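Local coordinates for protein 3-hydroxyadipyl-CoA dehydrogenase (Escherichia coli, PDB 3MOG) that catalyses the NAD-dependent oxidation of 3-hydroxyadipyl-CoA to 3-oxoadipyl-CoA, a step in the degradation of phenylacetate, at residues W203-E207 against E208-A212; A218-R221 against D222-F226; T315-D319 against V320-E324; L402-Q406 against K407-S411; L442-L445 against E446-H450. All coordinates share one frame; numbering follows the deposited sequence.

Contact 1 (W203-E207 against E208-A212)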
loop_
_atom_site.group_PDB
_atom_site.type_symbol
_atom_site.label_atom_id
_atom_site.label_comp_id
_atom_site.label_asym_id
_atom_site.label_seq_id
_atom_site.Cartn_x
_atom_site.Cartn_y
_atom_site.Cartn_z
ATOM N N TRP C 203 8.484 -16.608 -7.244
ATOM C CA TRP C 203 9.401 -15.781 -6.437
ATOM C C TRP C 203 9.183 -15.913 -4.925
ATOM O O TRP C 203 10.153 -15.965 -4.155
ATOM C CB TRP C 203 9.318 -14.319 -6.848
ATOM C CG TRP C 203 9.765 -14.063 -8.267
ATOM C CD1 TRP C 203 9.014 -13.541 -9.283
ATOM C CD2 TRP C 203 11.071 -14.303 -8.816
ATOM N NE1 TRP C 203 9.766 -13.448 -10.436
ATOM C CE2 TRP C 203 11.029 -13.914 -10.178
ATOM C CE3 TRP C 203 12.274 -14.803 -8.289
ATOM C CZ2 TRP C 203 12.142 -14.017 -11.022
ATOM C CZ3 TRP C 203 13.381 -14.906 -9.135
ATOM C CH2 TRP C 203 13.304 -14.504 -10.482
ATOM N N ARG C 204 7.920 -15.990 -4.504
ATOM C CA ARG C 204 7.606 -16.176 -3.091
ATOM C C ARG C 204 8.066 -17.538 -2.579
ATOM O O ARG C 204 8.630 -17.633 -1.485
ATOM C CB ARG C 204 6.121 -15.993 -2.831
ATOM C CG ARG C 204 5.763 -14.555 -2.531
ATOM C CD ARG C 204 4.317 -14.466 -2.211
ATOM N NE ARG C 204 4.013 -14.913 -0.857
ATOM C CZ ARG C 204 3.411 -14.148 0.043
ATOM N NH1 ARG C 204 3.076 -12.901 -0.276
ATOM N NH2 ARG C 204 3.144 -14.620 1.254
ATOM N N ALA C 205 7.839 -18.571 -3.387
ATOM C CA ALA C 205 8.290 -19.925 -3.076
ATOM C C ALA C 205 9.820 -19.939 -2.981
ATOM O O ALA C 205 10.376 -20.431 -2.007
ATOM C CB ALA C 205 7.781 -20.918 -4.140
ATOM N N LEU C 206 10.469 -19.334 -3.974
ATOM C CA LEU C 206 11.925 -19.170 -4.007
ATOM C C LEU C 206 12.505 -18.422 -2.803
ATOM O O LEU C 206 13.517 -18.850 -2.255
ATOM C CB LEU C 206 12.342 -18.473 -5.296
ATOM C CG LEU C 206 13.749 -18.682 -5.836
ATOM C CD1 LEU C 206 14.266 -20.098 -5.560
ATOM C CD2 LEU C 206 13.706 -18.410 -7.319
ATOM N N GLU C 207 11.847 -17.337 -2.378
ATOM C CA GLU C 207 12.323 -16.525 -1.249
ATOM C C GLU C 207 12.211 -17.292 0.056
ATOM O O GLU C 207 12.968 -17.041 0.989
ATOM C CB GLU C 207 11.544 -15.198 -1.151
ATOM C CG GLU C 207 12.159 -14.134 -0.220
ATOM C CD GLU C 207 11.529 -12.745 -0.361
ATOM O OE1 GLU C 207 10.500 -12.608 -1.050
ATOM O OE2 GLU C 207 12.070 -11.776 0.215
ATOM N N GLU C 208 11.266 -18.223 0.131
ATOM C CA GLU C 208 11.114 -19.021 1.346
ATOM C C GLU C 208 11.788 -20.410 1.306
ATOM O O GLU C 208 11.637 -21.184 2.246
ATOM C CB GLU C 208 9.647 -19.113 1.756
ATOM C CG GLU C 208 9.162 -17.880 2.518
ATOM C CD GLU C 208 7.679 -17.923 2.864
ATOM O OE1 GLU C 208 7.254 -18.846 3.579
ATOM O OE2 GLU C 208 6.938 -17.016 2.432
ATOM N N GLN C 209 12.546 -20.683 0.239
ATOM C CA GLN C 209 13.311 -21.944 0.033
ATOM C C GLN C 209 12.427 -23.198 0.147
ATOM O O GLN C 209 12.805 -24.214 0.753
ATOM C CB GLN C 209 14.548 -22.023 0.955
ATOM C CG GLN C 209 15.626 -20.946 0.679
ATOM C CD GLN C 209 16.691 -20.868 1.774
ATOM O OE1 GLN C 209 16.974 -19.794 2.302
ATOM N NE2 GLN C 209 17.279 -22.007 2.118
ATOM N N VAL C 210 11.233 -23.091 -0.434
ATOM C CA VAL C 210 10.252 -24.163 -0.465
ATOM C C VAL C 210 10.824 -25.311 -1.263
ATOM O O VAL C 210 10.684 -26.463 -0.879
ATOM C CB VAL C 210 8.945 -23.671 -1.135
ATOM C CG1 VAL C 210 7.953 -24.798 -1.330
ATOM C CG2 VAL C 210 8.331 -22.585 -0.295
ATOM N N ALA C 211 11.481 -24.959 -2.366
ATOM C CA ALA C 211 12.056 -25.902 -3.312
ATOM C C ALA C 211 13.091 -25.160 -4.132
ATOM O O ALA C 211 13.065 -23.932 -4.195
ATOM C CB ALA C 211 10.980 -26.451 -4.234
ATOM N N ALA C 212 13.986 -25.921 -4.761
ATOM C CA ALA C 212 14.909 -25.424 -5.789
ATOM C C ALA C 212 14.121 -24.855 -6.982
ATOM O O ALA C 212 12.985 -25.284 -7.232
ATOM C CB ALA C 212 15.862 -26.575 -6.255
HETATM O O HOH W 1 4.778 -17.362 0.779
HETATM O O HOH W 2 7.989 -15.678 0.277
#
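Ala-205 and Val-210 meet where helix 196-207 ends in a Schellman motif, a worked example of how the carbonyls of Arg-204, Ala-205 and Leu-206 keep partners at a helix end. The tight part is here. Val-210 N reaches back to Ala-205 O over 3.2 Å in an almost straight bond (174° at the hydrogen), and Gln-209 N bonds Leu-206 O at 3.2 Å, but from well above that carbonyl plane. Gln-209 is the C-prime residue, with the positive phi that lets the chain reverse. With CG2 of Val-210 lying beside its backbone N (CG1 is anti to it, chi1 174°), this methyl rests 3.4 Å from Ala-205 O and 4.2 Å from Ala-205 CB.

The other side is wetter. Glu-208 N makes a helical bond to Arg-204 O, 3.1 Å away, yet the two side chains do not touch through their charges. One water bridges them, accepting from Arg-204 NE in the guanidinium plane and donating to Glu-208 OE2, 2.7 Å from it; a second links the same OE2 to Arg-204 O. Arg-204 has its salt bridge with Glu-454, and Glu-208 packs on Lys-407 of the second subunit. Beneath the turn, Ala-205 and Ala-211 lie on Ile-216 of helix 213-223, Leu-206 reaches Leu-231 of helix 230-237, and Val-210 pairs through its backbone with Ala-383.

Contact 2 (A218-R221 against D222-F226)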
loop_
_atom_site.group_PDB
_atom_site.type_symbol
_atom_site.label_atom_id
_atom_site.label_comp_id
_atom_site.label_asym_id
_atom_site.label_seq_id
_atom_site.Cartn_x
_atom_site.Cartn_y
_atom_site.Cartn_z
ATOM N N ALA C 218 9.436 -27.560 -12.626
ATOM C CA ALA C 218 9.034 -28.904 -13.048
ATOM C C ALA C 218 7.599 -29.204 -12.646
ATOM O O ALA C 218 6.866 -29.830 -13.398
ATOM C CB ALA C 218 9.982 -29.956 -12.480
ATOM N N ALA C 219 7.214 -28.758 -11.454
ATOM C CA ALA C 219 5.845 -28.899 -10.985
ATOM C C ALA C 219 4.893 -28.155 -11.909
ATOM O O ALA C 219 3.871 -28.695 -12.315
ATOM C CB ALA C 219 5.708 -28.385 -9.557
ATOM N N LEU C 220 5.249 -26.924 -12.260
ATOM C CA LEU C 220 4.359 -26.082 -13.049
ATOM C C LEU C 220 4.266 -26.531 -14.516
ATOM O O LEU C 220 3.185 -26.513 -15.095
ATOM C CB LEU C 220 4.733 -24.599 -12.905
ATOM C CG LEU C 220 4.137 -23.781 -11.733
ATOM C CD1 LEU C 220 2.615 -23.667 -11.833
ATOM C CD2 LEU C 220 4.512 -24.292 -10.345
ATOM N N ARG C 221 5.381 -26.976 -15.091
ATOM C CA ARG C 221 5.389 -27.479 -16.473
ATOM C C ARG C 221 4.918 -28.937 -16.612
ATOM O O ARG C 221 4.052 -29.233 -17.424
ATOM C CB ARG C 221 6.762 -27.265 -17.150
ATOM C CG ARG C 221 7.023 -28.102 -18.429
ATOM C CD ARG C 221 8.395 -27.807 -19.083
ATOM N NE ARG C 221 9.404 -27.438 -18.090
ATOM C CZ ARG C 221 10.205 -28.288 -17.450
ATOM N NH1 ARG C 221 11.070 -27.829 -16.547
ATOM N NH2 ARG C 221 10.143 -29.589 -17.702
ATOM N N ASP C 222 5.486 -29.845 -15.827
ATOM C CA ASP C 222 5.181 -31.264 -16.023
ATOM C C ASP C 222 4.107 -31.788 -15.070
ATOM O O ASP C 222 3.656 -32.923 -15.218
ATOM C CB ASP C 222 6.450 -32.124 -15.958
ATOM C CG ASP C 222 7.471 -31.751 -17.019
ATOM O OD1 ASP C 222 8.650 -31.567 -16.659
ATOM O OD2 ASP C 222 7.101 -31.627 -18.204
ATOM N N GLY C 223 3.708 -30.958 -14.103
ATOM C CA GLY C 223 2.544 -31.233 -13.278
ATOM C C GLY C 223 1.312 -30.526 -13.819
ATOM O O GLY C 223 0.335 -31.177 -14.188
ATOM N N ALA C 224 1.363 -29.194 -13.886
ATOM C CA ALA C 224 0.187 -28.383 -14.259
ATOM C C ALA C 224 -0.012 -28.230 -15.767
ATOM O O ALA C 224 -1.041 -27.749 -16.209
ATOM C CB ALA C 224 0.246 -27.007 -13.592
ATOM N N GLY C 225 0.990 -28.611 -16.549
ATOM C CA GLY C 225 0.890 -28.563 -18.002
ATOM C C GLY C 225 1.235 -27.239 -18.676
ATOM O O GLY C 225 0.909 -27.054 -19.849
ATOM N N PHE C 226 1.870 -26.310 -17.954
ATOM C CA PHE C 226 2.347 -25.061 -18.567
ATOM C C PHE C 226 3.527 -25.411 -19.481
ATOM O O PHE C 226 4.282 -26.311 -19.160
ATOM C CB PHE C 226 2.804 -24.063 -17.497
ATOM C CG PHE C 226 1.683 -23.429 -16.698
ATOM C CD1 PHE C 226 1.016 -22.312 -17.170
ATOM C CD2 PHE C 226 1.329 -23.930 -15.445
ATOM C CE1 PHE C 226 -0.005 -21.700 -16.407
ATOM C CE2 PHE C 226 0.325 -23.334 -14.685
ATOM C CZ PHE C 226 -0.347 -22.220 -15.164
#
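At the C-terminal end of helix 213-223, where Leu-220 meets Phe-226, the last turn widens into a pi-type turn. Ala-224 N donates to Ala-219 O, five residues back, at 3.0 Å, whereas Asp-222 N keeps the ordinary helical bond to Ala-218 O at 2.8 Å. Gly-225 then turns the chain at positive phi, where a CB would jam against the preceding carbonyl oxygen, and Phe-226 N comes back to a lone pair of Leu-220 O, 3.2 Å away. That same oxygen lies at the edge of the phenyl ring, 3.2 Å from Phe-226 CD2, while Leu-220 CD1 runs alongside, 3.7 Å from Phe-226 CE2. This helix belongs to the first C-terminal domain, and its end lies against the second, where Phe-226 packs on Ile-397 of helix 390-406 and, separately, meets Tyr-425 edge-to-face. On the polar side, Arg-221 CG is anti to the backbone N (chi1 163°) and the chain bends at chi3, bringing Arg-221 NH2 alongside Asp-222 OD1 in a 2.7 Å salt bridge, guanidinium and carboxylate planes 82° apart.

Contact 3 (T315-D319 against V320-E324)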
loop_
_atom_site.group_PDB
_atom_site.type_symbol
_atom_site.label_atom_id
_atom_site.label_comp_id
_atom_site.label_asym_id
_atom_site.label_seq_id
_atom_site.Cartn_x
_atom_site.Cartn_y
_atom_site.Cartn_z
ATOM N N THR C 315 -6.961 -39.790 0.380
ATOM C CA THR C 315 -6.688 -41.234 0.317
ATOM C C THR C 315 -6.129 -41.713 1.660
ATOM O O THR C 315 -5.163 -41.142 2.183
ATOM C CB THR C 315 -5.683 -41.576 -0.785
ATOM O OG1 THR C 315 -6.107 -40.981 -2.012
ATOM C CG2 THR C 315 -5.593 -43.082 -0.985
ATOM N N GLU C 316 -6.736 -42.751 2.230
ATOM C CA GLU C 316 -6.177 -43.318 3.452
ATOM C C GLU C 316 -5.373 -44.596 3.186
ATOM O O GLU C 316 -5.879 -45.578 2.645
ATOM C CB GLU C 316 -7.213 -43.378 4.593
ATOM C CG GLU C 316 -7.670 -44.712 5.122
ATOM C CD GLU C 316 -8.476 -44.541 6.398
ATOM O OE1 GLU C 316 -8.052 -45.083 7.443
ATOM O OE2 GLU C 316 -9.515 -43.839 6.362
ATOM N N ILE C 317 -4.085 -44.516 3.507
ATOM C CA ILE C 317 -3.100 -45.551 3.216
ATOM C C ILE C 317 -2.599 -46.032 4.574
ATOM O O ILE C 317 -1.820 -45.338 5.226
ATOM C CB ILE C 317 -1.945 -44.969 2.366
ATOM C CG1 ILE C 317 -2.496 -44.298 1.100
ATOM C CG2 ILE C 317 -0.965 -46.037 1.981
ATOM C CD1 ILE C 317 -1.517 -43.416 0.378
ATOM N N ASP C 318 -3.071 -47.214 4.985
ATOM C CA ASP C 318 -2.943 -47.721 6.360
ATOM C C ASP C 318 -3.424 -46.683 7.386
ATOM O O ASP C 318 -4.628 -46.502 7.548
ATOM C CB ASP C 318 -1.529 -48.263 6.652
ATOM C CG ASP C 318 -1.213 -49.549 5.871
ATOM O OD1 ASP C 318 -2.149 -50.290 5.507
ATOM O OD2 ASP C 318 -0.024 -49.826 5.620
ATOM N N ASP C 319 -2.498 -45.999 8.055
ATOM C CA ASP C 319 -2.862 -44.908 8.973
ATOM C C ASP C 319 -2.550 -43.501 8.417
ATOM O O ASP C 319 -2.953 -42.495 9.013
ATOM C CB ASP C 319 -2.205 -45.098 10.349
ATOM C CG ASP C 319 -0.692 -45.229 10.267
ATOM O OD1 ASP C 319 -0.174 -45.667 9.213
ATOM O OD2 ASP C 319 -0.020 -44.898 11.268
ATOM N N VAL C 320 -1.842 -43.449 7.285
ATOM C CA VAL C 320 -1.468 -42.195 6.621
ATOM C C VAL C 320 -2.619 -41.619 5.809
ATOM O O VAL C 320 -3.181 -42.299 4.949
ATOM C CB VAL C 320 -0.305 -42.396 5.631
ATOM C CG1 VAL C 320 0.308 -41.050 5.221
ATOM C CG2 VAL C 320 0.734 -43.315 6.219
ATOM N N LEU C 321 -2.958 -40.362 6.074
ATOM C CA LEU C 321 -3.831 -39.624 5.173
ATOM C C LEU C 321 -2.983 -38.924 4.126
ATOM O O LEU C 321 -2.107 -38.120 4.455
ATOM C CB LEU C 321 -4.706 -38.619 5.922
ATOM C CG LEU C 321 -5.769 -39.153 6.895
ATOM C CD1 LEU C 321 -6.678 -38.030 7.355
ATOM C CD2 LEU C 321 -6.616 -40.260 6.290
ATOM N N LEU C 322 -3.222 -39.277 2.871
ATOM C CA LEU C 322 -2.668 -38.568 1.734
ATOM C C LEU C 322 -3.753 -37.614 1.248
ATOM O O LEU C 322 -4.802 -38.050 0.747
ATOM C CB LEU C 322 -2.269 -39.538 0.623
ATOM C CG LEU C 322 -1.725 -38.898 -0.652
ATOM C CD1 LEU C 322 -0.374 -38.263 -0.384
ATOM C CD2 LEU C 322 -1.636 -39.897 -1.799
ATOM N N ILE C 323 -3.508 -36.317 1.430
ATOM C CA ILE C 323 -4.541 -35.297 1.245
ATOM C C ILE C 323 -4.083 -34.298 0.196
ATOM O O ILE C 323 -2.995 -33.722 0.307
ATOM C CB ILE C 323 -4.903 -34.592 2.580
ATOM C CG1 ILE C 323 -5.340 -35.625 3.638
ATOM C CG2 ILE C 323 -6.018 -33.560 2.376
ATOM C CD1 ILE C 323 -5.598 -35.058 5.046
ATOM N N GLU C 324 -4.887 -34.150 -0.853
ATOM C CA GLU C 324 -4.705 -33.083 -1.830
ATOM C C GLU C 324 -4.815 -31.719 -1.127
ATOM O O GLU C 324 -5.700 -31.529 -0.305
ATOM C CB GLU C 324 -5.745 -33.204 -2.942
ATOM C CG GLU C 324 -5.504 -34.391 -3.873
ATOM C CD GLU C 324 -6.272 -34.269 -5.171
ATOM O OE1 GLU C 324 -7.220 -35.051 -5.366
ATOM O OE2 GLU C 324 -5.932 -33.393 -6.000
HETATM O O HOH W 3 -5.429 -38.270 -1.933
#
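Ile-317 faces Val-320 across the mouth of a tight turn, and its side chain can be followed outward from there. Ile-317 CB sits 4.5 Å from Val-320 CB and 3.9 Å from Val-320 O. CG1 leaves anti to the carbonyl carbon (chi1 -55°), and the extended next torsion carries Ile-317 CD1 along the sheet to the following inward residue of the partner strand, where it touches Leu-322 CB at 4.0 Å and Leu-322 CD2 at 4.1 Å. Tyr-371 of helix 362-373 packs on both Ile-317 and Leu-322.

The element is a beta hairpin with a two-residue loop, strands 314-317 and 320-324 joined by a type II' turn with Asp-318 and Asp-319 at its corners, in the sheet of the reduced Rossmann-fold domain. Ile-317 with Val-320 and Thr-315 with Leu-322 are hydrogen-bonded pairs; the bond from Ile-317 N to Val-320 O is 2.8 Å and nearly straight, while Val-320 N approaches Ile-317 O from above the carbonyl plane. Glu-316 and Leu-321 form the non-hydrogen-bonded pair between them and point to the other face, where Leu-321 CD2 lies 3.6 Å from Glu-316 CB. At the open end a water donates to Leu-322 O and is hydrogen-bonded to Thr-315 OG1, each 2.8 Å from it.

Contact 4 (L402-Q406 against K407-S411)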
loop_
_atom_site.group_PDB
_atom_site.type_symbol
_atom_site.label_atom_id
_atom_site.label_comp_id
_atom_site.label_asym_id
_atom_site.label_seq_id
_atom_site.Cartn_x
_atom_site.Cartn_y
_atom_site.Cartn_z
ATOM N N LEU C 402 -10.833 -13.618 -12.784
ATOM C CA LEU C 402 -12.148 -13.319 -12.290
ATOM C C LEU C 402 -12.285 -11.847 -11.913
ATOM O O LEU C 402 -13.326 -11.235 -12.155
ATOM C CB LEU C 402 -12.452 -14.187 -11.070
ATOM C CG LEU C 402 -12.862 -15.643 -11.283
ATOM C CD1 LEU C 402 -12.777 -16.334 -9.954
ATOM C CD2 LEU C 402 -14.259 -15.787 -11.877
ATOM N N ASP C 403 -11.242 -11.274 -11.319
ATOM C CA ASP C 403 -11.288 -9.856 -10.960
ATOM C C ASP C 403 -11.336 -8.976 -12.212
ATOM O O ASP C 403 -12.045 -7.966 -12.245
ATOM C CB ASP C 403 -10.102 -9.467 -10.089
ATOM C CG ASP C 403 -10.112 -7.991 -9.733
ATOM O OD1 ASP C 403 -10.949 -7.592 -8.901
ATOM O OD2 ASP C 403 -9.299 -7.228 -10.301
ATOM N N ALA C 404 -10.600 -9.376 -13.239
ATOM C CA ALA C 404 -10.606 -8.644 -14.490
ATOM C C ALA C 404 -11.995 -8.695 -15.131
ATOM O O ALA C 404 -12.464 -7.682 -15.661
ATOM C CB ALA C 404 -9.539 -9.193 -15.443
ATOM N N LEU C 405 -12.648 -9.861 -15.057
ATOM C CA LEU C 405 -14.003 -10.045 -15.620
ATOM C C LEU C 405 -15.012 -9.204 -14.868
ATOM O O LEU C 405 -15.840 -8.538 -15.472
ATOM C CB LEU C 405 -14.419 -11.517 -15.608
ATOM C CG LEU C 405 -15.842 -11.891 -16.050
ATOM C CD1 LEU C 405 -16.138 -11.416 -17.477
ATOM C CD2 LEU C 405 -16.047 -13.410 -15.932
ATOM N N GLN C 406 -14.897 -9.203 -13.544
ATOM C CA GLN C 406 -15.779 -8.428 -12.686
ATOM C C GLN C 406 -15.661 -6.917 -12.907
ATOM O O GLN C 406 -16.658 -6.189 -12.850
ATOM C CB GLN C 406 -15.513 -8.766 -11.222
ATOM C CG GLN C 406 -16.636 -8.322 -10.313
ATOM C CD GLN C 406 -16.532 -8.899 -8.924
ATOM O OE1 GLN C 406 -15.436 -9.191 -8.434
ATOM N NE2 GLN C 406 -17.682 -9.075 -8.278
ATOM N N LYS C 407 -14.442 -6.448 -13.152
ATOM C CA LYS C 407 -14.215 -5.024 -13.385
ATOM C C LYS C 407 -14.439 -4.610 -14.844
ATOM O O LYS C 407 -14.144 -3.481 -15.224
ATOM C CB LYS C 407 -12.812 -4.604 -12.918
ATOM C CG LYS C 407 -12.471 -4.940 -11.488
ATOM C CD LYS C 407 -13.409 -4.310 -10.509
ATOM C CE LYS C 407 -12.927 -4.546 -9.092
ATOM N NZ LYS C 407 -11.516 -4.088 -8.917
ATOM N N GLY C 408 -14.936 -5.533 -15.655
ATOM C CA GLY C 408 -15.313 -5.239 -17.033
ATOM C C GLY C 408 -14.150 -4.991 -17.968
ATOM O O GLY C 408 -14.312 -4.310 -18.973
ATOM N N VAL C 409 -12.978 -5.540 -17.639
ATOM C CA VAL C 409 -11.795 -5.431 -18.505
ATOM C C VAL C 409 -12.035 -6.062 -19.879
ATOM O O VAL C 409 -11.643 -5.486 -20.885
ATOM C CB VAL C 409 -10.531 -6.038 -17.851
ATOM C CG1 VAL C 409 -9.316 -5.920 -18.772
ATOM C CG2 VAL C 409 -10.235 -5.337 -16.537
ATOM N N ALA C 410 -12.708 -7.219 -19.900
ATOM C CA ALA C 410 -12.924 -8.011 -21.109
ATOM C C ALA C 410 -14.020 -9.057 -20.849
ATOM O O ALA C 410 -14.393 -9.299 -19.694
ATOM C CB ALA C 410 -11.624 -8.705 -21.519
ATOM N N SER C 411 -14.521 -9.690 -21.905
ATOM C CA SER C 411 -15.505 -10.767 -21.741
ATOM C C SER C 411 -14.820 -12.009 -21.191
ATOM O O SER C 411 -13.598 -12.137 -21.288
ATOM C CB SER C 411 -16.152 -11.111 -23.078
ATOM O OG SER C 411 -15.202 -11.747 -23.940
HETATM O O HOH W 4 -8.902 -4.429 -9.563
HETATM O O HOH W 5 -16.369 -7.985 -18.820
#
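Val-409 N bonds Ala-404 O and Gly-408 N bonds Leu-405 O, the two bonds of a Schellman motif ending helix 390-406, with Gly-408 as the positive-phi C-prime residue, while Lys-407 N keeps the ordinary helical bond to Asp-403 O at 3.0 Å. Val-409 folds back under the last turn and sets CG2 4.1 Å from Ala-404 CB.

The charged pair lies on the outer side. Lys-407 CG, anti to its own carbonyl carbon (chi1 -54°), passes 3.1 Å from Asp-403 O; bends at chi2 and chi4 then bring Lys-407 NZ to 3.5 Å from Asp-403 OD1, a long salt bridge. A water bridges the same two groups, accepting from Lys-407 NZ at 2.7 Å and donating to Asp-403 OD2, an oxygen that also takes salt bridges from Arg-193 and Arg-258. Glu-208 of the third subunit packs on Lys-407 and Gln-406. Replacing Lys-407 by alanine is likely to leave the bridging water without the amine that donates to it and Asp-403 OD1 without this ammonium partner. A second water spans the turn, donating to Ala-410 O and weakly to Leu-405 O. Just before Ser-411 caps the next helix through Asp-414 N, Leu-405 extends CD1 to 3.5 Å from Ala-410 O.

Contact 5 (L442-L445 against E446-H450)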
loop_
_atom_site.group_PDB
_atom_site.type_symbol
_atom_site.label_atom_id
_atom_site.label_comp_id
_atom_site.label_asym_id
_atom_site.label_seq_id
_atom_site.Cartn_x
_atom_site.Cartn_y
_atom_site.Cartn_z
ATOM N N LEU C 442 -12.099 -21.424 -4.088
ATOM C CA LEU C 442 -12.475 -20.549 -2.976
ATOM C C LEU C 442 -11.914 -21.004 -1.633
ATOM O O LEU C 442 -11.316 -20.205 -0.922
ATOM C CB LEU C 442 -14.001 -20.402 -2.876
ATOM C CG LEU C 442 -14.523 -19.629 -1.685
ATOM C CD1 LEU C 442 -14.264 -18.121 -1.865
ATOM C CD2 LEU C 442 -15.989 -19.925 -1.431
ATOM N N ARG C 443 -12.102 -22.282 -1.296
ATOM C CA ARG C 443 -11.645 -22.815 -0.003
ATOM C C ARG C 443 -10.120 -22.669 0.199
ATOM O O ARG C 443 -9.661 -22.261 1.271
ATOM C CB ARG C 443 -12.068 -24.278 0.151
ATOM C CG ARG C 443 -11.583 -24.944 1.449
ATOM C CD ARG C 443 -12.128 -26.358 1.588
ATOM N NE ARG C 443 -11.867 -27.172 0.398
ATOM C CZ ARG C 443 -12.395 -28.371 0.176
ATOM N NH1 ARG C 443 -13.214 -28.921 1.067
ATOM N NH2 ARG C 443 -12.094 -29.023 -0.939
ATOM N N LEU C 444 -9.374 -23.000 -0.848
ATOM C CA LEU C 444 -7.928 -22.869 -0.887
ATOM C C LEU C 444 -7.473 -21.430 -0.618
ATOM O O LEU C 444 -6.689 -21.186 0.308
ATOM C CB LEU C 444 -7.432 -23.356 -2.242
ATOM C CG LEU C 444 -5.987 -23.159 -2.696
ATOM C CD1 LEU C 444 -5.007 -23.746 -1.724
ATOM C CD2 LEU C 444 -5.861 -23.870 -4.024
ATOM N N LEU C 445 -7.992 -20.485 -1.394
ATOM C CA LEU C 445 -7.617 -19.082 -1.231
ATOM C C LEU C 445 -7.974 -18.543 0.156
ATOM O O LEU C 445 -7.168 -17.817 0.747
ATOM C CB LEU C 445 -8.174 -18.202 -2.369
ATOM C CG LEU C 445 -7.559 -18.447 -3.762
ATOM C CD1 LEU C 445 -8.283 -17.695 -4.828
ATOM C CD2 LEU C 445 -6.090 -18.068 -3.833
ATOM N N GLU C 446 -9.142 -18.930 0.688
ATOM C CA GLU C 446 -9.541 -18.567 2.067
ATOM C C GLU C 446 -8.550 -19.080 3.093
ATOM O O GLU C 446 -8.200 -18.353 4.031
ATOM C CB GLU C 446 -10.947 -19.069 2.425
ATOM C CG GLU C 446 -12.081 -18.267 1.801
ATOM C CD GLU C 446 -13.469 -18.785 2.176
ATOM O OE1 GLU C 446 -13.655 -20.013 2.228
ATOM O OE2 GLU C 446 -14.375 -17.961 2.413
ATOM N N ASN C 447 -8.082 -20.316 2.905
ATOM C CA ASN C 447 -7.055 -20.886 3.792
ATOM C C ASN C 447 -5.727 -20.158 3.676
ATOM O O ASN C 447 -5.114 -19.828 4.686
ATOM C CB ASN C 447 -6.863 -22.379 3.535
ATOM C CG ASN C 447 -7.892 -23.233 4.257
ATOM O OD1 ASN C 447 -8.365 -22.887 5.341
ATOM N ND2 ASN C 447 -8.249 -24.347 3.652
ATOM N N LEU C 448 -5.297 -19.884 2.446
ATOM C CA LEU C 448 -4.090 -19.072 2.234
ATOM C C LEU C 448 -4.198 -17.684 2.876
ATOM O O LEU C 448 -3.266 -17.239 3.540
ATOM C CB LEU C 448 -3.759 -18.963 0.749
ATOM C CG LEU C 448 -3.401 -20.291 0.071
ATOM C CD1 LEU C 448 -3.151 -20.059 -1.371
ATOM C CD2 LEU C 448 -2.162 -20.925 0.717
ATOM N N GLN C 449 -5.359 -17.044 2.704
ATOM C CA GLN C 449 -5.657 -15.716 3.255
ATOM C C GLN C 449 -5.613 -15.741 4.773
ATOM O O GLN C 449 -5.044 -14.850 5.389
ATOM C CB GLN C 449 -7.035 -15.221 2.770
ATOM C CG GLN C 449 -7.483 -13.862 3.333
ATOM C CD GLN C 449 -8.970 -13.595 3.126
ATOM O OE1 GLN C 449 -9.390 -12.442 2.972
ATOM N NE2 GLN C 449 -9.778 -14.664 3.115
ATOM N N HIS C 450 -6.217 -16.763 5.372
ATOM C CA HIS C 450 -6.124 -16.952 6.812
ATOM C C HIS C 450 -4.677 -17.198 7.282
ATOM O O HIS C 450 -4.213 -16.530 8.200
ATOM C CB HIS C 450 -7.049 -18.066 7.300
ATOM C CG HIS C 450 -6.941 -18.312 8.770
ATOM N ND1 HIS C 450 -7.535 -17.487 9.704
ATOM C CD2 HIS C 450 -6.268 -19.256 9.471
ATOM C CE1 HIS C 450 -7.245 -17.922 10.917
ATOM N NE2 HIS C 450 -6.479 -18.993 10.803
#
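Glu-446 lies back across Leu-442, one turn earlier in the same helix. Glu-446 CG is anti to the carbonyl carbon (chi1 -75°), which brings it 3.4 Å from Leu-442 O and lets the extended chain cross the leucine obliquely, Glu-446 CD 4.1 Å and Glu-446 OE1 4.0 Å from Leu-442 CG. The stem of Glu-446 thus lies on the aliphatic flank of Leu-442, while OE2 forms a salt bridge with Arg-464 of helix 461-473. With an alanine here, the flank of Leu-442 would probably be uncovered and Arg-464 left without this carboxylate.

All of this rides on regular alpha-helical backbone of helix 438-452, in the second C-terminal domain: Glu-446 N to Leu-442 O at 3.0 Å is followed by the same bond from each of the next three residues. On the buried side Leu-445 and Leu-448 carry the contact. Leu-448 CD1 lies 4.1 Å from Leu-444 CD1, the two side chains running side by side, and 4.3 Å from Leu-445 CD2. Leu-444 and Leu-445 both press on Ala-395 of helix 390-406. Between the two sides, Arg-443 CG touches Asn-447 ND2 at 4.0 Å; their flat groups are near parallel without stacking, Asn-447 ND2 bonding Gln-326 O and Arg-443 pairing with Asp-312.

How the contacts relate
Contacts 1 and 4 repeat one solution in the two C-terminal domains: a Schellman motif with an alanine-valine touch inside and water-bridged charges outside. They lie about 30 Å apart between centres, yet both take part in trimer packing, since Glu-208 of one subunit meets Lys-407 of another. Contact 2, the most buried, also ends a helix, but through a pi-type turn and an aromatic ring at the junction of the two domains. Contact 5 runs along an uninterrupted helix, with leucines on its inner side and ion pairs outside; contacts 2 and 5 pack on helix 390-406, whose end is contact 4. Contact 3, far from the chain's centre, alone relies on strand pairing.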